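Long-range contact in pyridoxal kinase (Lactobacillus plantarum, PDB 3H74), which probably catalyses the ATP-dependent phosphorylation of pyridoxal to pyridoxal 5'-phosphate in vitamin B6 metabolism: residues Q182-G188 / Y200-R205. Sequence-based numbering, arbitrary orientation.
Sequences QRADQIG and YCGARR
Arg183 and Tyr200 meet face to face across the central strand of a three-stranded antiparallel sheet. The arginine chain, extended from CG to NE, runs over one face of the ring, its CD 3.8 Å from the ring centroid in a CH-pi contact, and its guanidinium stacks nearly flat, planes 15° apart. With CG anti to the backbone N (chi1 177°), the Tyr200 ring extends toward the neighbouring strands, and OH passes Gly188 N to hydrogen-bond the carbonyl of Val181. Replacing Tyr200 by an alanine removes the ring, and the aliphatic run of Arg183 would probably lose its platform and Val181 O this partner.

Backbone pairing supplies the regular part: Ile187 N bonds to Ala203 O at 2.9 Å, and Ala203 N returns the bond to Ile187 O. Beyond them Arg205 N donates almost straight (173°) to Asp185 O, and a water donates to both Asp185 O and Arg205 O.

Charge gathers at the type II' turn from Arg183 to Gln186. Asp185 OD2 lies 3.1 Å from Arg204 NH1, well out of the guanidinium plane, a purely electrostatic salt bridge. Arg205, bent at chi3, sends NH1 to Ala184 O in a weak hydrogen bond, while Gln182 NE2, also a donor, lies over one face of the Arg205 guanidinium without bonding to it.

Strand 186-192 thus joins strand 178-183 through the turn and forms a beta hairpin with strand 198-204, whose Cys201 and Ala203 side chains rest on helix 231-251.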
# COMPACT_ATOMS: atom_id res chain seq x y z
N GLN A 182 -13.72 -1.84 10.93
CA GLN A 182 -13.86 -2.39 12.27
C GLN A 182 -15.19 -3.09 12.43
O GLN A 182 -16.24 -2.58 12.02
CB GLN A 182 -13.67 -1.29 13.32
CG GLN A 182 -12.24 -0.77 13.34
CD GLN A 182 -12.00 0.29 14.39
OE1 GLN A 182 -11.55 1.39 14.08
NE2 GLN A 182 -12.28 -0.04 15.65
N ARG A 183 -15.14 -4.30 12.99
CA ARG A 183 -16.34 -5.05 13.33
C ARG A 183 -16.14 -5.60 14.71
O ARG A 183 -15.25 -6.44 14.93
CB ARG A 183 -16.60 -6.18 12.34
CG ARG A 183 -17.16 -5.72 11.02
CD ARG A 183 -17.63 -6.89 10.20
NE ARG A 183 -18.18 -6.46 8.92
CZ ARG A 183 -18.64 -7.29 7.99
NH1 ARG A 183 -18.62 -8.61 8.19
NH2 ARG A 183 -19.11 -6.81 6.85
N ALA A 184 -16.96 -5.13 15.64
CA ALA A 184 -16.78 -5.38 17.06
C ALA A 184 -15.32 -5.11 17.45
O ALA A 184 -14.83 -3.99 17.29
CB ALA A 184 -17.22 -6.80 17.43
N ASP A 185 -14.65 -6.13 17.99
CA ASP A 185 -13.26 -5.98 18.41
C ASP A 185 -12.20 -6.29 17.34
O ASP A 185 -11.01 -6.36 17.66
CB ASP A 185 -13.02 -6.83 19.67
CG ASP A 185 -13.50 -8.25 19.51
OD1 ASP A 185 -13.38 -8.82 18.41
OD2 ASP A 185 -14.01 -8.78 20.51
N GLN A 186 -12.65 -6.47 16.09
CA GLN A 186 -11.75 -6.80 14.98
C GLN A 186 -11.49 -5.59 14.10
O GLN A 186 -12.31 -4.66 14.04
CB GLN A 186 -12.35 -7.93 14.13
CG GLN A 186 -12.86 -9.12 14.93
CD GLN A 186 -11.76 -10.09 15.31
OE1 GLN A 186 -11.53 -10.36 16.50
NE2 GLN A 186 -11.08 -10.64 14.32
N ILE A 187 -10.34 -5.59 13.44
CA ILE A 187 -10.07 -4.65 12.36
C ILE A 187 -9.56 -5.45 11.17
O ILE A 187 -8.88 -6.45 11.33
CB ILE A 187 -9.11 -3.51 12.81
CG1 ILE A 187 -9.09 -2.39 11.75
CG2 ILE A 187 -7.71 -4.04 13.14
CD1 ILE A 187 -8.42 -1.09 12.20
N GLY A 188 -9.92 -5.03 9.96
CA GLY A 188 -9.52 -5.78 8.79
C GLY A 188 -10.04 -5.23 7.49
O GLY A 188 -10.37 -4.05 7.38
N TYR A 200 -15.60 -9.93 4.55
CA TYR A 200 -14.73 -9.32 5.54
C TYR A 200 -13.81 -10.31 6.14
O TYR A 200 -14.18 -11.41 6.44
CB TYR A 200 -15.58 -8.69 6.65
CG TYR A 200 -14.83 -8.05 7.81
CD1 TYR A 200 -14.41 -6.74 7.74
CD2 TYR A 200 -14.57 -8.73 8.96
CE1 TYR A 200 -13.74 -6.14 8.77
CE2 TYR A 200 -13.94 -8.12 9.99
CZ TYR A 200 -13.50 -6.83 9.89
OH TYR A 200 -12.84 -6.26 10.93
N CYS A 201 -12.61 -9.93 6.37
CA CYS A 201 -11.81 -10.67 7.29
C CYS A 201 -10.97 -9.72 8.09
O CYS A 201 -10.55 -8.73 7.64
CB CYS A 201 -10.96 -11.67 6.61
SG CYS A 201 -9.86 -11.04 5.49
N GLY A 202 -10.78 -10.08 9.33
CA GLY A 202 -10.04 -9.26 10.24
C GLY A 202 -9.27 -10.02 11.32
O GLY A 202 -9.19 -11.18 11.31
N ALA A 203 -8.68 -9.27 12.21
CA ALA A 203 -7.98 -9.84 13.33
C ALA A 203 -8.29 -8.95 14.53
O ALA A 203 -8.67 -7.79 14.36
CB ALA A 203 -6.49 -9.90 13.05
N ARG A 204 -8.15 -9.50 15.73
CA ARG A 204 -8.48 -8.75 16.94
C ARG A 204 -7.58 -7.53 17.08
O ARG A 204 -6.35 -7.65 17.07
CB ARG A 204 -8.37 -9.68 18.14
CG ARG A 204 -8.93 -9.10 19.44
CD ARG A 204 -9.07 -10.18 20.53
NE ARG A 204 -9.99 -11.24 20.13
CZ ARG A 204 -11.23 -11.39 20.60
NH1 ARG A 204 -11.70 -10.58 21.55
NH2 ARG A 204 -11.98 -12.38 20.16
N ARG A 205 -8.19 -6.36 17.20
CA ARG A 205 -7.47 -5.10 17.22
C ARG A 205 -6.63 -4.98 18.49
O ARG A 205 -7.10 -5.27 19.61
CB ARG A 205 -8.50 -3.96 17.12
CG ARG A 205 -7.95 -2.58 16.87
CD ARG A 205 -9.11 -1.63 16.56
NE ARG A 205 -10.11 -1.56 17.63
CZ ARG A 205 -11.31 -2.16 17.64
NH1 ARG A 205 -11.72 -2.91 16.62
NH2 ARG A 205 -12.11 -2.01 18.69
O HOH W 1 -9.79 -5.52 20.07